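Local coordinates for protein putative 6-pyruvoyl tetrahydrobiopterin synthase (Caenorhabditis elegans, PDB 2G64) that probably converts 7,8-dihydroneopterin triphosphate into 6-pyruvoyl tetrahydropterin with release of triphosphate, a zinc-dependent step in making tetrahydrobiopterin, at residues V7-V12 and A69-E74; D80-R85 and A105-E110; S99-V104 and V125-T130; S114-S117 and V121-K124. The protein carries 1 engineered substitution. All coordinates share one frame; numbering follows the deposited sequence.

Contact 1: residues V7-V12 and A69-E74; sequences VTMERV and AKLKKE
Leu71 presses its CD2 methyl between Met9 and Arg11, two residues whose side chains leave the same face of strand 7-12. Leu71 CD2 lies 3.9 Å from Arg11 CB and 4.1 Å from Met9 CE, the thioether and the leucine reaching toward each other tip to tip. Met9 covers the distance because its chain is extended, with CG anti to the backbone N (chi1 163°) and no bend beyond it. This is the tight, buried half of the contact.

The other half is looser and faces solvent. Here the aliphatic part of Lys72 passes over one face of the Arg11 guanidinium, offset toward its rim, with Lys72 CE 4.0 Å from Arg11 NH2. The two like charges stay apart, NH2 of Arg11 being 4.9 Å from NZ of Lys72, and since the lysine has a second conformer this overlap is doubtful. The polar grip on Arg11 comes instead from Asn133 of the second subunit, which bonds to NH1. Segment 69-74 runs at 44° to the strand, 10.5 Å away axis to axis. A helix laid across a sheet that continues into the next subunit is the arrangement of the tunnelling (T-fold) enzymes.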
loop_
_atom_site.group_PDB
_atom_site.type_symbol
_atom_site.label_atom_id
_atom_site.label_comp_id
_atom_site.label_asym_id
_atom_site.label_seq_id
_atom_site.Cartn_x
_atom_site.Cartn_y
_atom_site.Cartn_z
ATOM N N VAL A 7 -21.000 -8.901 12.744
ATOM C CA VAL A 7 -20.080 -8.301 11.769
ATOM C C VAL A 7 -18.859 -7.814 12.567
ATOM O O VAL A 7 -18.953 -7.548 13.776
ATOM C CB VAL A 7 -20.781 -7.113 11.038
ATOM C CG1 VAL A 7 -19.792 -6.186 10.299
ATOM C CG2 VAL A 7 -21.906 -7.616 10.125
ATOM N N THR A 8 -17.714 -7.697 11.903
ATOM C CA THR A 8 -16.555 -7.089 12.553
ATOM C C THR A 8 -16.346 -5.664 12.035
ATOM O O THR A 8 -16.706 -5.340 10.898
ATOM C CB THR A 8 -15.231 -7.886 12.327
ATOM O OG1 THR A 8 -14.875 -7.864 10.949
ATOM C CG2 THR A 8 -15.355 -9.352 12.799
ATOM N N MET A 9 -15.782 -4.833 12.895
ATOM C CA MET A 9 -15.473 -3.445 12.567
ATOM C C MET A 9 -14.054 -3.189 13.080
ATOM O O MET A 9 -13.741 -3.425 14.274
ATOM C CB MET A 9 -16.460 -2.531 13.295
ATOM C CG MET A 9 -16.053 -1.073 13.385
ATOM S SD MET A 9 -17.207 -0.216 14.478
ATOM C CE MET A 9 -16.414 1.390 14.537
ATOM N N GLU A 10 -13.197 -2.714 12.180
ATOM C CA GLU A 10 -11.789 -2.547 12.513
ATOM C C GLU A 10 -11.365 -1.145 12.142
ATOM O O GLU A 10 -11.711 -0.651 11.080
ATOM C CB GLU A 10 -10.940 -3.581 11.772
ATOM C CG GLU A 10 -9.444 -3.498 12.083
ATOM C CD GLU A 10 -8.679 -4.646 11.447
ATOM O OE1 GLU A 10 -8.815 -4.880 10.219
ATOM O OE2 GLU A 10 -7.952 -5.338 12.174
ATOM N N ARG A 11 -10.603 -0.516 13.031
ATOM C CA ARG A 11 -10.184 0.860 12.847
ATOM C C ARG A 11 -8.652 0.904 12.970
ATOM O O ARG A 11 -8.076 0.295 13.878
ATOM C CB ARG A 11 -10.845 1.732 13.912
ATOM C CG ARG A 11 -10.258 3.134 14.035
ATOM C CD ARG A 11 -10.525 3.923 12.784
ATOM N NE ARG A 11 -10.044 5.298 12.917
ATOM C CZ ARG A 11 -10.401 6.289 12.111
ATOM N NH1 ARG A 11 -11.248 6.056 11.120
ATOM N NH2 ARG A 11 -9.916 7.510 12.300
ATOM N N VAL A 12 -8.013 1.587 12.028
ATOM C CA VAL A 12 -6.542 1.564 11.893
ATOM C C VAL A 12 -6.020 2.952 12.252
ATOM O O VAL A 12 -6.536 3.962 11.771
ATOM C CB VAL A 12 -6.100 1.237 10.435
ATOM C CG1 VAL A 12 -4.547 1.211 10.318
ATOM C CG2 VAL A 12 -6.719 -0.114 9.937
ATOM N N ALA A 69 -17.281 7.251 16.523
ATOM C CA ALA A 69 -16.884 8.472 17.216
ATOM C C ALA A 69 -16.374 8.160 18.623
ATOM O O ALA A 69 -15.350 8.703 19.058
ATOM C CB ALA A 69 -18.045 9.458 17.278
ATOM N N LYS A 70 -17.091 7.278 19.320
ATOM C CA LYS A 70 -16.709 6.814 20.653
ATOM C C LYS A 70 -15.403 6.016 20.637
ATOM O O LYS A 70 -14.531 6.223 21.491
ATOM C CB LYS A 70 -17.807 5.943 21.249
ATOM C CG LYS A 70 -18.633 6.620 22.327
ATOM C CD LYS A 70 -19.849 5.781 22.707
ATOM C CE LYS A 70 -21.140 6.608 22.689
ATOM N NZ LYS A 70 -21.878 6.520 21.383
ATOM N N LEU A 71 -15.281 5.097 19.682
ATOM C CA LEU A 71 -14.036 4.320 19.523
ATOM C C LEU A 71 -12.853 5.261 19.276
ATOM O O LEU A 71 -11.777 5.067 19.844
ATOM C CB LEU A 71 -14.156 3.324 18.360
ATOM C CG LEU A 71 -13.006 2.312 18.213
ATOM C CD1 LEU A 71 -12.836 1.523 19.507
ATOM C CD2 LEU A 71 -13.197 1.367 17.016
ATOM N N LYS A 72 -13.042 6.268 18.422
ATOM C CA LYS A 72 -11.953 7.199 18.125
ATOM C C LYS A 72 -11.415 7.864 19.386
ATOM O O LYS A 72 -10.194 7.957 19.558
ATOM C CB LYS A 72 -12.369 8.227 17.070
ATOM C CG LYS A 72 -12.312 7.684 15.660
ATOM C CD LYS A 72 -12.963 8.643 14.667
ATOM C CE LYS A 72 -12.178 9.938 14.547
ATOM N NZ LYS A 72 -12.972 11.016 13.891
ATOM N N LYS A 73 -12.328 8.288 20.267
ATOM C CA LYS A 73 -11.962 8.921 21.537
ATOM C C LYS A 73 -11.224 7.969 22.477
ATOM O O LYS A 73 -10.218 8.354 23.102
ATOM C CB LYS A 73 -13.206 9.498 22.228
ATOM C CG LYS A 73 -13.657 10.848 21.684
ATOM C CD LYS A 73 -14.827 11.415 22.491
ATOM C CE LYS A 73 -14.705 11.081 23.972
ATOM N NZ LYS A 73 -15.698 11.828 24.794
ATOM N N GLU A 74 -11.711 6.731 22.571
ATOM C CA GLU A 74 -11.128 5.726 23.433
ATOM C C GLU A 74 -9.749 5.345 22.908
ATOM O O GLU A 74 -8.806 5.240 23.687
ATOM C CB GLU A 74 -12.038 4.496 23.518
ATOM C CG GLU A 74 -13.292 4.775 24.342
ATOM C CD GLU A 74 -14.499 3.924 23.951
ATOM O OE1 GLU A 74 -14.396 3.035 23.075
ATOM O OE2 GLU A 74 -15.570 4.152 24.534
#

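Contact 2: residues D80-R85 and A105-E110; sequences DTVDHR and AIYMFE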
loop_
_atom_site.group_PDB
_atom_site.type_symbol
_atom_site.label_atom_id
_atom_site.label_comp_id
_atom_site.label_asym_id
_atom_site.label_seq_id
_atom_site.Cartn_x
_atom_site.Cartn_y
_atom_site.Cartn_z
ATOM N N ASP A 80 -2.364 8.338 23.316
ATOM C CA ASP A 80 -1.718 9.444 24.036
ATOM C C ASP A 80 -0.585 8.926 24.925
ATOM O O ASP A 80 0.396 9.632 25.174
ATOM C CB ASP A 80 -2.742 10.144 24.938
ATOM C CG ASP A 80 -3.602 11.146 24.195
ATOM O OD1 ASP A 80 -3.331 11.450 23.013
ATOM O OD2 ASP A 80 -4.584 11.614 24.808
ATOM N N THR A 81 -0.746 7.704 25.425
ATOM C CA THR A 81 0.254 7.078 26.291
ATOM C C THR A 81 1.563 6.680 25.589
ATOM O O THR A 81 2.594 6.494 26.248
ATOM C CB THR A 81 -0.298 5.846 27.047
ATOM O OG1 THR A 81 -0.411 4.694 26.182
ATOM C CG2 THR A 81 -1.647 6.154 27.727
ATOM N N VAL A 82 1.509 6.511 24.270
ATOM C CA VAL A 82 2.642 5.948 23.525
ATOM C C VAL A 82 3.122 6.820 22.351
ATOM O O VAL A 82 4.270 6.721 21.918
ATOM C CB VAL A 82 2.333 4.514 23.015
ATOM C CG1 VAL A 82 2.163 3.563 24.188
ATOM C CG2 VAL A 82 1.051 4.501 22.153
ATOM N N ASP A 83 2.266 7.682 21.823
ATOM C CA ASP A 83 2.690 8.411 20.652
ATOM C C ASP A 83 3.778 9.461 20.929
ATOM O O ASP A 83 3.666 10.241 21.879
ATOM C CB ASP A 83 1.526 9.059 19.921
ATOM C CG ASP A 83 1.986 9.750 18.668
ATOM O OD1 ASP A 83 2.569 9.070 17.798
ATOM O OD2 ASP A 83 1.836 10.985 18.584
ATOM N N HIS A 84 4.793 9.498 20.067
ATOM C CA HIS A 84 5.953 10.387 20.268
ATOM C C HIS A 84 6.628 10.233 21.639
ATOM O O HIS A 84 7.163 11.187 22.207
ATOM C CB HIS A 84 5.569 11.829 19.967
ATOM C CG HIS A 84 5.483 12.103 18.498
ATOM N ND1 HIS A 84 4.378 11.772 17.745
ATOM C CD2 HIS A 84 6.399 12.591 17.626
ATOM C CE1 HIS A 84 4.597 12.083 16.479
ATOM N NE2 HIS A 84 5.817 12.581 16.380
ATOM N N ARG A 85 6.623 9.004 22.138
ATOM C CA ARG A 85 7.249 8.670 23.399
ATOM C C ARG A 85 8.320 7.593 23.233
ATOM O O ARG A 85 8.453 6.962 22.176
ATOM C CB ARG A 85 6.189 8.184 24.396
ATOM C CG ARG A 85 5.045 9.195 24.599
ATOM C CD ARG A 85 4.641 9.240 26.058
ATOM N NE ARG A 85 3.345 9.881 26.259
ATOM C CZ ARG A 85 3.188 11.136 26.668
ATOM N NH1 ARG A 85 4.247 11.895 26.918
ATOM N NH2 ARG A 85 1.969 11.633 26.827
ATOM N N ALA A 105 1.401 -5.326 21.746
ATOM C CA ALA A 105 0.039 -5.687 21.339
ATOM C C ALA A 105 -0.817 -5.962 22.582
ATOM O O ALA A 105 -1.977 -5.541 22.675
ATOM C CB ALA A 105 0.088 -6.895 20.434
ATOM N N ILE A 106 -0.229 -6.660 23.543
ATOM C CA ILE A 106 -0.927 -6.984 24.782
ATOM C C ILE A 106 -1.238 -5.703 25.566
ATOM O O ILE A 106 -2.372 -5.483 26.012
ATOM C CB ILE A 106 -0.127 -8.016 25.661
ATOM C CG1 ILE A 106 -0.033 -9.376 24.958
ATOM C CG2 ILE A 106 -0.803 -8.200 27.042
ATOM C CD1 ILE A 106 0.993 -10.321 25.590
ATOM N N TYR A 107 -0.228 -4.854 25.725
ATOM C CA TYR A 107 -0.400 -3.563 26.381
ATOM C C TYR A 107 -1.549 -2.756 25.783
ATOM O O TYR A 107 -2.413 -2.277 26.507
ATOM C CB TYR A 107 0.925 -2.751 26.363
ATOM C CG TYR A 107 0.694 -1.327 26.791
ATOM C CD1 TYR A 107 0.568 -0.999 28.143
ATOM C CD2 TYR A 107 0.550 -0.314 25.843
ATOM C CE1 TYR A 107 0.330 0.318 28.526
ATOM C CE2 TYR A 107 0.326 0.982 26.218
ATOM C CZ TYR A 107 0.198 1.294 27.559
ATOM O OH TYR A 107 -0.038 2.602 27.921
ATOM N N MET A 108 -1.576 -2.609 24.458
ATOM C CA MET A 108 -2.569 -1.760 23.816
ATOM C C MET A 108 -3.974 -2.364 23.953
ATOM O O MET A 108 -4.939 -1.651 24.200
ATOM C CB MET A 108 -2.232 -1.541 22.341
ATOM C CG MET A 108 -0.867 -0.866 22.134
ATOM S SD MET A 108 -0.801 0.867 22.637
ATOM C CE MET A 108 -1.733 1.657 21.299
ATOM N N PHE A 109 -4.068 -3.671 23.766
ATOM C CA PHE A 109 -5.328 -4.399 23.985
ATOM C C PHE A 109 -5.848 -4.137 25.404
ATOM O O PHE A 109 -7.005 -3.755 25.599
ATOM C CB PHE A 109 -5.078 -5.891 23.783
ATOM C CG PHE A 109 -6.315 -6.746 23.830
ATOM C CD1 PHE A 109 -6.966 -7.113 22.663
ATOM C CD2 PHE A 109 -6.813 -7.205 25.053
ATOM C CE1 PHE A 109 -8.109 -7.935 22.705
ATOM C CE2 PHE A 109 -7.944 -8.025 25.106
ATOM C CZ PHE A 109 -8.592 -8.387 23.921
ATOM N N GLU A 110 -5.001 -4.351 26.400
ATOM C CA GLU A 110 -5.458 -4.225 27.783
ATOM C C GLU A 110 -5.780 -2.780 28.178
ATOM O O GLU A 110 -6.774 -2.526 28.872
ATOM C CB GLU A 110 -4.456 -4.867 28.751
ATOM C CG GLU A 110 -4.388 -6.399 28.650
ATOM C CD GLU A 110 -5.727 -7.089 28.971
ATOM O OE1 GLU A 110 -6.549 -6.506 29.709
ATOM O OE2 GLU A 110 -5.960 -8.218 28.482
#
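Val82, Thr81, Tyr107 and Met108 form a buried, largely apolar contact with one polar pair within it, joining the loop that follows helix 68-80 to the middle of helix 101-115. The polar pair is Tyr107 OH and Thr81 OG1, 2.7 Å apart, with OG1 in the plane of the ring at its edge; Thr81 OG1 also bonds to Val78 O of helix 68-80. Beside it Val82 CG1 approaches Tyr107 CE2 obliquely at 3.8 Å, while Val82 CG2 meets Met108 CE at 4.1 Å. Met108 makes this meeting by folding at chi2 and chi3 (-70° and -74°), which brings its end round to face the valine tip to tip. A phenylalanine in place of Tyr107 would probably leave Thr81 OG1 without its partner on helix 101-115 and the loop less firmly tied there.

Val82 to Arg85 form a type II beta turn, and Arg85 reaches back to Asp80 O, side-on, with NE and NH2, the latter at 3.0 Å. Within the turn His84 ND1 donates to Asp83 OD2 at 2.8 Å, nearly straight at 166°. OD2 lies in the imidazole plane but is met from above the carboxylate plane, and the bond should limit rotation of a ring assigned by similarity to the charge relay. His84 also meets His44 of the third subunit, consistent with an active site built at a subunit interface. Phe15 of strand 6-19 touches both Val82 and Met108, Leu87 of helix 87-90 touches Val82, and the rings of Phe93 and Phe94 meet Tyr107.

Contact 3: residues S99-V104 and V125-T130; sequences STSENV and VTIEET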
loop_
_atom_site.group_PDB
_atom_site.type_symbol
_atom_site.label_atom_id
_atom_site.label_comp_id
_atom_site.label_asym_id
_atom_site.label_seq_id
_atom_site.Cartn_x
_atom_site.Cartn_y
_atom_site.Cartn_z
ATOM N N SER A 99 9.658 -4.451 25.811
ATOM C CA SER A 99 8.826 -3.794 24.795
ATOM C C SER A 99 8.875 -4.462 23.391
ATOM O O SER A 99 8.898 -3.779 22.351
ATOM C CB SER A 99 9.228 -2.314 24.695
ATOM O OG SER A 99 10.589 -2.211 24.274
ATOM N N THR A 100 8.887 -5.787 23.351
ATOM C CA THR A 100 8.732 -6.503 22.065
ATOM C C THR A 100 7.359 -6.172 21.533
ATOM O O THR A 100 6.462 -5.843 22.298
ATOM C CB THR A 100 8.776 -8.041 22.236
ATOM O OG1 THR A 100 7.837 -8.437 23.255
ATOM C CG2 THR A 100 10.162 -8.493 22.614
ATOM N N SER A 101 7.156 -6.304 20.224
ATOM C CA SER A 101 5.842 -5.962 19.680
ATOM C C SER A 101 4.727 -6.907 20.162
ATOM O O SER A 101 3.573 -6.507 20.252
ATOM C CB SER A 101 5.895 -5.880 18.152
ATOM O OG SER A 101 6.801 -4.858 17.763
ATOM N N GLU A 102 5.082 -8.142 20.497
ATOM C CA GLU A 102 4.145 -9.063 21.183
ATOM C C GLU A 102 3.595 -8.380 22.427
ATOM O O GLU A 102 2.379 -8.325 22.650
ATOM C CB GLU A 102 4.872 -10.366 21.594
ATOM C CG GLU A 102 5.252 -11.303 20.432
ATOM C CD GLU A 102 6.631 -11.021 19.838
ATOM O OE1 GLU A 102 7.126 -9.856 19.897
ATOM O OE2 GLU A 102 7.204 -11.974 19.278
ATOM N N ASN A 103 4.491 -7.839 23.244
ATOM C CA ASN A 103 4.065 -7.220 24.511
ATOM C C ASN A 103 3.397 -5.862 24.328
ATOM O O ASN A 103 2.550 -5.459 25.142
ATOM C CB ASN A 103 5.230 -7.151 25.520
ATOM C CG ASN A 103 5.498 -8.484 26.195
ATOM O OD1 ASN A 103 4.559 -9.199 26.591
ATOM N ND2 ASN A 103 6.784 -8.855 26.298
ATOM N N VAL A 104 3.737 -5.174 23.242
ATOM C CA VAL A 104 3.046 -3.930 22.886
ATOM C C VAL A 104 1.599 -4.250 22.508
ATOM O O VAL A 104 0.678 -3.560 22.907
ATOM C CB VAL A 104 3.768 -3.178 21.727
ATOM C CG1 VAL A 104 2.972 -1.931 21.300
ATOM C CG2 VAL A 104 5.208 -2.763 22.171
ATOM N N VAL A 125 -6.483 -7.001 18.674
ATOM C CA VAL A 125 -5.575 -5.887 18.383
ATOM C C VAL A 125 -4.456 -6.392 17.476
ATOM O O VAL A 125 -3.938 -7.496 17.667
ATOM C CB VAL A 125 -4.971 -5.312 19.707
ATOM C CG1 VAL A 125 -3.608 -4.659 19.465
ATOM C CG2 VAL A 125 -5.935 -4.320 20.349
ATOM N N THR A 126 -4.083 -5.574 16.503
ATOM C CA THR A 126 -2.944 -5.838 15.649
ATOM C C THR A 126 -1.918 -4.720 15.864
ATOM O O THR A 126 -2.287 -3.549 15.922
ATOM C CB THR A 126 -3.380 -5.842 14.159
ATOM O OG1 THR A 126 -4.358 -6.868 13.971
ATOM C CG2 THR A 126 -2.176 -6.129 13.235
ATOM N N ILE A 127 -0.642 -5.091 15.954
ATOM C CA ILE A 127 0.441 -4.110 15.901
ATOM C C ILE A 127 1.335 -4.489 14.727
ATOM O O ILE A 127 1.797 -5.616 14.651
ATOM C CB ILE A 127 1.281 -4.134 17.208
ATOM C CG1 ILE A 127 0.480 -3.495 18.369
ATOM C CG2 ILE A 127 2.631 -3.420 16.999
ATOM C CD1 ILE A 127 0.180 -1.993 18.189
ATOM N N GLU A 128 1.562 -3.552 13.811
ATOM C CA GLU A 128 2.581 -3.762 12.779
ATOM C C GLU A 128 3.782 -2.920 13.173
ATOM O O GLU A 128 3.746 -1.692 13.122
ATOM C CB GLU A 128 2.057 -3.381 11.388
ATOM C CG GLU A 128 0.700 -4.017 11.030
ATOM C CD GLU A 128 0.263 -3.805 9.587
ATOM O OE1 GLU A 128 0.810 -2.910 8.909
ATOM O OE2 GLU A 128 -0.650 -4.540 9.138
ATOM N N GLU A 129 4.832 -3.595 13.592
ATOM C CA GLU A 129 6.063 -2.944 13.995
ATOM C C GLU A 129 6.761 -2.319 12.780
ATOM O O GLU A 129 7.291 -1.211 12.866
ATOM C CB GLU A 129 6.923 -4.015 14.631
ATOM C CG GLU A 129 8.327 -3.675 14.913
ATOM C CD GLU A 129 9.070 -4.944 15.257
ATOM O OE1 GLU A 129 9.801 -5.457 14.389
ATOM O OE2 GLU A 129 8.854 -5.464 16.369
ATOM N N THR A 130 6.755 -3.054 11.667
ATOM C CA THR A 130 7.048 -2.526 10.336
ATOM C C THR A 130 6.055 -3.197 9.391
ATOM O O THR A 130 5.305 -4.082 9.801
ATOM C CB THR A 130 8.470 -2.893 9.866
ATOM O OG1 THR A 130 8.495 -4.268 9.507
ATOM C CG2 THR A 130 9.522 -2.624 10.974
HETATM O O HOH W 1 9.852 -5.993 18.711
#
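The Glu129 carboxylate is the flat group here, and Ser101 OG comes to it on the anti side of OE2, 18° out of its plane. Ser101 OG donates to Glu129 OE2 over 2.6 Å. A water gives Glu129 OE2 a second bond, also 2.6 Å long, and in turn accepts from Ser101 N at 3.1 Å, so the first turn of helix 101-115 grips one carboxylate oxygen both directly and through solvent. The other oxygen, OE1, has a weak bond to Asn133. Glu129 reaches the helix because its chain is extended with CG anti to the backbone N (chi1 169°), at a point where the backbone turns a corner after strand 122-128. With an alanine in place of Glu129, Ser101 OG and the bridging water would probably lose their shared acceptor, and the start of the helix its tie to this corner.

Deeper in, the contact turns apolar. Val104 and Ile127 cross at about a right angle, with Val104 CG1 4.2 Å from Ile127 CG1, and Ser101 CB lies 4.2 Å from Ile127 CG2. The helix itself begins at an N-cap: Thr100 OG1 takes a weak bond of 3.4 Å from Asn103 N, and also bonds to Gly63 O of the fourth subunit. Glu129 belongs by similarity to the charge relay system, and its side chain stands about 5 Å from the bound zinc ion, against the zinc ligand His46. A helix N-terminus thus holds an acidic residue beside the zinc centre, consistent with the catalytic pocket of a 6-pyruvoyl tetrahydropterin synthase.

Contact 4: residues S114-S117 and V121-K124; sequences SVMS and VLYK
Met116 and Leu122, whose CA atoms are 8.7 Å apart, face each other across the short connection in which the chain leaves the weakly bonded end of helix 101-115 and heads back as strand 122-128. The methionine carries the whole contact. Met116 SD lies 3.9 Å from Leu122 CB, the two side chains crossing at about a right angle, and Met116 CE lies 4.3 Å from Val121 CG2. A bend at chi3 (85°) swings CE aside from the line of the chain and so lets one side chain touch two successive residues.

The chain passes here from helix 101-115 into strand 122-128, which carries a classic beta bulge: Tyr123 and Lys124 both face Lys53 on the neighbouring strand 44-57. Leu122, just before the bulge, keeps CG anti to its own N (chi1 176°) and sends its branched end past the methionine to Phe109 and Leu112 of the helix. Leu54 of strand 44-57 touches both Met116 and Leu122, while Tyr66 touches both Met116 and Val121. Met116 also rests against Glu74 of helix 68-80, whose carboxylate bonds to the hydroxyl of Ser117.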
loop_
_atom_site.group_PDB
_atom_site.type_symbol
_atom_site.label_atom_id
_atom_site.label_comp_id
_atom_site.label_asym_id
_atom_site.label_seq_id
_atom_site.Cartn_x
_atom_site.Cartn_y
_atom_site.Cartn_z
ATOM N N SER A 114 -9.514 -1.240 29.111
ATOM C CA SER A 114 -9.656 -0.460 30.334
ATOM C C SER A 114 -10.381 0.883 30.181
ATOM O O SER A 114 -10.884 1.419 31.158
ATOM C CB SER A 114 -8.284 -0.259 30.997
ATOM O OG SER A 114 -7.667 0.936 30.566
ATOM N N VAL A 115 -10.437 1.431 28.970
ATOM C CA VAL A 115 -11.061 2.737 28.767
ATOM C C VAL A 115 -12.347 2.667 27.952
ATOM O O VAL A 115 -13.036 3.670 27.777
ATOM C CB VAL A 115 -10.094 3.812 28.172
ATOM C CG1 VAL A 115 -8.902 4.050 29.098
ATOM C CG2 VAL A 115 -9.643 3.465 26.743
ATOM N N MET A 116 -12.688 1.479 27.466
ATOM C CA MET A 116 -13.815 1.364 26.540
ATOM C C MET A 116 -15.172 1.484 27.210
ATOM O O MET A 116 -15.406 0.876 28.248
ATOM C CB MET A 116 -13.757 0.050 25.769
ATOM C CG MET A 116 -12.856 0.102 24.567
ATOM S SD MET A 116 -12.804 -1.494 23.762
ATOM C CE MET A 116 -14.280 -1.376 22.719
ATOM N N SER A 117 -16.063 2.241 26.573
ATOM C CA SER A 117 -17.478 2.299 26.976
ATOM C C SER A 117 -18.185 0.940 26.917
ATOM O O SER A 117 -18.978 0.610 27.799
ATOM C CB SER A 117 -18.254 3.398 26.210
ATOM O OG SER A 117 -18.193 3.262 24.788
ATOM N N VAL A 121 -17.259 -5.962 23.183
ATOM C CA VAL A 121 -17.049 -6.142 21.738
ATOM C C VAL A 121 -15.587 -6.121 21.258
ATOM O O VAL A 121 -15.339 -6.382 20.084
ATOM C CB VAL A 121 -17.890 -5.172 20.859
ATOM C CG1 VAL A 121 -19.385 -5.443 21.025
ATOM C CG2 VAL A 121 -17.542 -3.726 21.150
ATOM N N LEU A 122 -14.630 -5.828 22.142
ATOM C CA LEU A 122 -13.228 -5.828 21.703
ATOM C C LEU A 122 -12.829 -7.244 21.330
ATOM O O LEU A 122 -12.974 -8.183 22.128
ATOM C CB LEU A 122 -12.281 -5.263 22.782
ATOM C CG LEU A 122 -10.780 -5.311 22.444
ATOM C CD1 LEU A 122 -10.479 -4.492 21.156
ATOM C CD2 LEU A 122 -9.967 -4.820 23.638
ATOM N N TYR A 123 -12.316 -7.410 20.117
ATOM C CA TYR A 123 -12.090 -8.737 19.613
ATOM C C TYR A 123 -10.592 -9.003 19.347
ATOM O O TYR A 123 -10.066 -10.049 19.704
ATOM C CB TYR A 123 -12.968 -8.972 18.377
ATOM C CG TYR A 123 -12.696 -10.288 17.697
ATOM C CD1 TYR A 123 -13.105 -11.484 18.269
ATOM C CD2 TYR A 123 -11.996 -10.335 16.496
ATOM C CE1 TYR A 123 -12.830 -12.691 17.651
ATOM C CE2 TYR A 123 -11.708 -11.532 15.884
ATOM C CZ TYR A 123 -12.132 -12.704 16.461
ATOM O OH TYR A 123 -11.844 -13.893 15.838
ATOM N N LYS A 124 -9.905 -8.054 18.722
ATOM C CA LYS A 124 -8.506 -8.300 18.380
ATOM C C LYS A 124 -7.739 -6.992 18.240
ATOM O O LYS A 124 -8.277 -5.994 17.735
ATOM C CB LYS A 124 -8.406 -9.098 17.088
ATOM C CG LYS A 124 -6.957 -9.441 16.720
ATOM C CD LYS A 124 -6.891 -10.345 15.521
ATOM C CE LYS A 124 -6.647 -9.543 14.260
ATOM N NZ LYS A 124 -6.652 -10.391 13.009
#

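In the fold
From the N terminus, strand 6-19 pairs with strand 44-57, and contact 1 then brings helix 68-80 against it, closing a long loop that includes strand 44-57. Contact 2 opens only after that, where helix 68-80 gives way to the loop 80-85, and ties this loop to helix 101-115. Contact 3 crosses it: 99-104 lies between the two segments of contact 2, and 125-130 beyond both. Contact 4 is nested inside contact 3, closing the connection between the same helix and strand 122-128. Helix 101-115 is therefore shared by contacts 2, 3 and 4. Contacts 1 and 4 also touch, where helix 68-80 meets the loop after helix 101-115.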